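Local coordinates for fluoroacetyl-CoA-specific thioesterase-like domain-containing protein (Thermanaerovibrio acidaminovorans, PDB 3QOO), which is of unknown function but has a hot-dog fold and belongs to the fluoroacetyl-CoA-specific thioesterase family, so it may act on acyl-CoA thioesters, at residues R16-K21 with M48-V53; V67-E72 with E118-S123. All coordinates share one frame; numbering follows the deposited sequence.

Interaction 1: residues R16-K21 with M48-V53; sequences RRMVKK and MTQLAV
L51 and M18, a selenomethionine here, carry most of this contact, in which the central helix of a hot-dog fold lies against the outermost strand of the sheet that wraps it. Strand 16-21 and helix 48-53 run at 140° to each other with their axes 8.6 Å apart, and helix side chains reach across to the strand's backbone as well as to its side chains. L51 points from the helix toward the strand and spreads its two methyls against the strand backbone. CD1 lies 3.9 Å from R16 O, while CD2 reaches R16 CB and the carbonyl carbon of R17. A leucine suits the place because its two methyls can cover three successive strand residues at once, and L51 also touches F87 on the neighbouring strand 84-95.

M18 answers from the strand. Its CG sits between the backbone N and the carbonyl carbon (chi1 66°), where it packs 3.8 Å from L51 CG. The unbranched chain then carries the selenium past the leucine to Q50. R16, whose CA is the one nearest the helix at L51, rests its CB on L51 CD2, and its longer chain packs on E54 and I55 of the same helix.

Q50 leaves the helix with CG anti to the backbone N (chi1 179°) and an extended chain. Its amide nitrogen is hydrogen-bonded to E54 OE2, a bond that should steady the amide group where M18 meets it. M18 and Q50 cross at about a right angle, with M18 SE 3.7 Å from Q50 CD and M18 CE 3.9 Å from Q50 OE1.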
# COMPACT_ATOMS: atom_id res chain seq x y z
N ARG A 16 -18.92 -0.37 3.09
CA ARG A 16 -18.76 0.21 4.41
C ARG A 16 -17.93 1.48 4.30
O ARG A 16 -17.15 1.68 3.34
CB ARG A 16 -18.12 -0.80 5.38
CG ARG A 16 -19.01 -2.02 5.68
CD ARG A 16 -18.35 -2.93 6.71
NE ARG A 16 -18.55 -2.40 8.05
CZ ARG A 16 -19.56 -2.74 8.85
NH1 ARG A 16 -20.47 -3.65 8.48
NH2 ARG A 16 -19.67 -2.16 10.05
N ARG A 17 -18.08 2.33 5.31
CA ARG A 17 -17.36 3.58 5.39
C ARG A 17 -16.73 3.72 6.72
O ARG A 17 -17.26 3.23 7.72
CB ARG A 17 -18.30 4.74 5.20
CG ARG A 17 -18.62 5.07 3.84
CD ARG A 17 -19.38 6.37 3.78
NE ARG A 17 -19.39 6.86 2.45
CZ ARG A 17 -19.98 7.97 2.06
NH1 ARG A 17 -20.69 8.69 2.92
NH2 ARG A 17 -19.89 8.33 0.78
N MSE A 18 -15.64 4.48 6.77
CA MSE A 18 -15.15 5.02 8.02
C MSE A 18 -14.44 6.33 7.79
O MSE A 18 -14.00 6.61 6.68
CB MSE A 18 -14.25 4.02 8.73
CG MSE A 18 -12.99 3.75 8.01
SE MSE A 18 -11.76 2.51 8.90
CE MSE A 18 -11.14 3.69 10.22
N VAL A 19 -14.31 7.09 8.86
CA VAL A 19 -13.62 8.36 8.87
C VAL A 19 -12.32 8.20 9.63
O VAL A 19 -12.29 7.67 10.74
CB VAL A 19 -14.46 9.51 9.45
CG1 VAL A 19 -13.72 10.85 9.32
CG2 VAL A 19 -15.83 9.54 8.81
N LYS A 20 -11.24 8.63 8.99
CA LYS A 20 -9.92 8.48 9.51
C LYS A 20 -9.31 9.87 9.66
O LYS A 20 -9.23 10.58 8.66
CB LYS A 20 -9.14 7.63 8.50
CG LYS A 20 -7.69 7.57 8.63
CD LYS A 20 -7.23 6.82 9.82
CE LYS A 20 -5.71 6.84 9.84
NZ LYS A 20 -5.13 6.17 11.04
N LYS A 21 -8.85 10.23 10.86
CA LYS A 21 -8.14 11.49 11.06
C LYS A 21 -6.66 11.29 10.72
O LYS A 21 -6.01 10.33 11.15
CB LYS A 21 -8.26 12.01 12.51
CG LYS A 21 -7.90 13.50 12.57
CD LYS A 21 -8.21 14.15 13.84
CE LYS A 21 -9.65 14.09 14.14
NZ LYS A 21 -10.45 15.16 13.50
N MSE A 48 -7.91 1.00 3.68
CA MSE A 48 -8.64 0.20 2.73
C MSE A 48 -8.73 -1.26 3.19
O MSE A 48 -9.82 -1.87 3.16
CB MSE A 48 -8.01 0.30 1.35
CG MSE A 48 -8.67 -0.62 0.32
SE MSE A 48 -8.11 -0.27 -1.54
CE MSE A 48 -6.19 -0.65 -1.38
N THR A 49 -7.61 -1.79 3.64
CA THR A 49 -7.54 -3.16 4.14
C THR A 49 -8.49 -3.33 5.34
O THR A 49 -9.25 -4.30 5.42
CB THR A 49 -6.12 -3.55 4.53
OG1 THR A 49 -5.33 -3.56 3.35
CG2 THR A 49 -6.11 -4.92 5.17
N GLN A 50 -8.43 -2.40 6.28
CA GLN A 50 -9.28 -2.47 7.45
C GLN A 50 -10.75 -2.55 7.08
O GLN A 50 -11.49 -3.40 7.61
CB GLN A 50 -9.06 -1.25 8.35
CG GLN A 50 -9.96 -1.29 9.58
CD GLN A 50 -9.78 -0.12 10.49
OE1 GLN A 50 -8.81 0.62 10.36
NE2 GLN A 50 -10.67 0.02 11.47
N LEU A 51 -11.19 -1.69 6.18
CA LEU A 51 -12.59 -1.72 5.75
C LEU A 51 -12.94 -2.96 4.97
O LEU A 51 -14.03 -3.50 5.15
CB LEU A 51 -12.92 -0.49 4.93
CG LEU A 51 -13.33 0.74 5.69
CD1 LEU A 51 -13.55 1.88 4.73
CD2 LEU A 51 -14.54 0.49 6.52
N ALA A 52 -12.05 -3.43 4.10
CA ALA A 52 -12.34 -4.62 3.33
C ALA A 52 -12.53 -5.80 4.28
O ALA A 52 -13.44 -6.61 4.08
CB ALA A 52 -11.19 -4.89 2.35
N VAL A 53 -11.69 -5.90 5.29
CA VAL A 53 -11.83 -6.98 6.26
C VAL A 53 -13.15 -6.82 7.02
O VAL A 53 -13.86 -7.81 7.28
CB VAL A 53 -10.63 -7.00 7.23
CG1 VAL A 53 -10.86 -7.94 8.41
CG2 VAL A 53 -9.36 -7.42 6.51

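Interaction 2: residues V67-E72 with E118-S123; sequences VGVRSE and ERVVVS
V69 and R70 both face E118 across a classic beta bulge, which shifts the register of these two antiparallel strands by one residue. E118 O receives V69 N at 2.9 Å and, more weakly, R70 N; E118 N returns a bond to R70 O. Beyond the bulge, V67 and V120 form a regular hydrogen-bonded pair.

The bulge sets the relief of one face. V69 CG1 presses crosswise on V120 CG1 at 3.6 Å, while V69 CG2 fits against the extended E118 chain, 3.6 Å from its CG. Further along, V67 CG2 butts against V122 CG2 at 3.7 Å. Beta-branched valines suit this strip: short and broad, they fill the steps between neighbours. At its other end, the R70 chain bends at chi3 (65°), which turns NE toward E118; NE and NH2, edge-on and in the guanidinium plane, both hydrogen-bond to the single oxygen E118 OE1 (3.1 and 3.0 Å) in a side-on salt bridge. The guanidinium and carboxylate planes stand 76° apart, and E118 OE2 has a salt bridge with R98.

The opposite face carries one large bump, R119. One face of its guanidinium covers the V67–G68 peptide, which lies toward the rim of the group, with G68 N 3.6 Å from R119 CZ. G68, with no side chain, lets the group come close, R119 NH1 being 3.6 Å from G68 CA. A water accepts from both G68 N and R119 NH2, and S66 and Q117 bind other nitrogens of the group.

Helix 41-56 covers R119 through T49, A52 and V53; strand 98-107 flanks 118-123, and R70, S71 and E72 pair with a strand of the second subunit, continuing the sheet.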
# COMPACT_ATOMS: atom_id res chain seq x y z
N VAL A 67 -7.71 -12.88 2.89
CA VAL A 67 -6.32 -12.46 2.83
C VAL A 67 -6.14 -11.59 1.61
O VAL A 67 -6.65 -11.89 0.57
CB VAL A 67 -5.38 -13.68 2.77
CG1 VAL A 67 -3.97 -13.24 2.67
CG2 VAL A 67 -5.52 -14.57 4.02
N GLY A 68 -5.38 -10.52 1.73
CA GLY A 68 -5.12 -9.64 0.63
C GLY A 68 -4.18 -10.26 -0.39
O GLY A 68 -3.10 -10.77 -0.01
N VAL A 69 -4.52 -10.24 -1.68
CA VAL A 69 -3.58 -10.70 -2.73
C VAL A 69 -3.13 -9.65 -3.74
O VAL A 69 -2.15 -9.88 -4.48
CB VAL A 69 -4.08 -11.93 -3.52
CG1 VAL A 69 -4.32 -13.13 -2.61
CG2 VAL A 69 -5.28 -11.61 -4.42
N ARG A 70 -3.84 -8.53 -3.84
CA ARG A 70 -3.38 -7.43 -4.66
C ARG A 70 -4.02 -6.15 -4.21
O ARG A 70 -5.25 -6.14 -3.93
CB ARG A 70 -3.75 -7.70 -6.13
CG ARG A 70 -3.75 -6.53 -7.12
CD ARG A 70 -4.12 -7.04 -8.48
NE ARG A 70 -5.49 -7.56 -8.59
CZ ARG A 70 -6.50 -6.91 -9.15
NH1 ARG A 70 -6.35 -5.69 -9.64
NH2 ARG A 70 -7.69 -7.50 -9.22
N SER A 71 -3.26 -5.06 -4.14
CA SER A 71 -3.78 -3.73 -3.84
C SER A 71 -3.21 -2.72 -4.79
O SER A 71 -2.05 -2.83 -5.21
CB SER A 71 -3.47 -3.32 -2.41
OG SER A 71 -4.17 -4.12 -1.47
N GLU A 72 -3.97 -1.69 -5.10
CA GLU A 72 -3.53 -0.55 -5.90
C GLU A 72 -4.11 0.71 -5.31
O GLU A 72 -5.30 0.71 -4.90
CB GLU A 72 -3.99 -0.72 -7.34
CG GLU A 72 -3.52 0.32 -8.30
CD GLU A 72 -3.74 -0.00 -9.75
OE1 GLU A 72 -3.46 0.94 -10.58
OE2 GLU A 72 -4.33 -1.12 -10.06
N GLU A 118 -7.96 -6.88 -4.06
CA GLU A 118 -8.45 -8.21 -4.28
C GLU A 118 -8.10 -9.03 -3.06
O GLU A 118 -6.94 -9.04 -2.65
CB GLU A 118 -7.84 -8.82 -5.52
CG GLU A 118 -8.28 -10.25 -5.83
CD GLU A 118 -7.58 -10.84 -7.02
OE1 GLU A 118 -7.05 -10.08 -7.85
OE2 GLU A 118 -7.57 -12.09 -7.09
N ARG A 119 -9.09 -9.72 -2.50
CA ARG A 119 -8.87 -10.58 -1.33
C ARG A 119 -9.36 -12.00 -1.67
O ARG A 119 -10.29 -12.18 -2.47
CB ARG A 119 -9.63 -10.04 -0.11
CG ARG A 119 -9.24 -8.63 0.25
CD ARG A 119 -9.79 -8.14 1.59
NE ARG A 119 -9.25 -8.87 2.73
CZ ARG A 119 -8.05 -8.67 3.26
NH1 ARG A 119 -7.24 -7.69 2.82
NH2 ARG A 119 -7.65 -9.47 4.25
N VAL A 120 -8.71 -12.98 -1.06
CA VAL A 120 -9.03 -14.39 -1.24
C VAL A 120 -9.57 -14.95 0.07
O VAL A 120 -9.10 -14.60 1.15
CB VAL A 120 -7.82 -15.22 -1.76
CG1 VAL A 120 -6.62 -15.21 -0.78
CG2 VAL A 120 -8.22 -16.66 -2.09
N VAL A 121 -10.59 -15.81 -0.03
CA VAL A 121 -11.09 -16.49 1.14
C VAL A 121 -10.31 -17.77 1.36
O VAL A 121 -10.12 -18.57 0.42
CB VAL A 121 -12.60 -16.81 0.99
CG1 VAL A 121 -13.06 -17.67 2.16
CG2 VAL A 121 -13.35 -15.54 0.85
N VAL A 122 -9.80 -17.94 2.59
CA VAL A 122 -8.95 -19.06 2.92
C VAL A 122 -9.47 -19.72 4.19
O VAL A 122 -10.09 -19.07 5.02
CB VAL A 122 -7.45 -18.60 3.13
CG1 VAL A 122 -6.86 -17.84 1.94
CG2 VAL A 122 -7.28 -17.76 4.40
N SER A 123 -9.15 -21.01 4.33
CA SER A 123 -9.25 -21.72 5.58
C SER A 123 -8.09 -21.31 6.48
O SER A 123 -6.94 -21.34 6.06
CB SER A 123 -9.11 -23.22 5.30
OG SER A 123 -8.75 -23.92 6.46
O HOH W 1 -4.48 -8.97 4.39

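In the fold
Interaction 1 closes before interaction 2 opens along the chain, and their centres lie 16 Å apart. Both reach one five-stranded antiparallel sheet: strand 15-21 is outermost at one side within the chain, strand 64-75 at the other. Helix 41-56 joins them. L51 faces the first edge, while A52 CB packs 3.6 Å from R119 CD and V53 CG2 3.5 Å from R119 NH2, so successive helix residues serve both contacts. The helix is thus held across the breadth of the sheet, as in hot-dog folds generally. Both contacts also touch the second subunit, and at 70-72 the sheet runs on into it, tying the fold to the dimer.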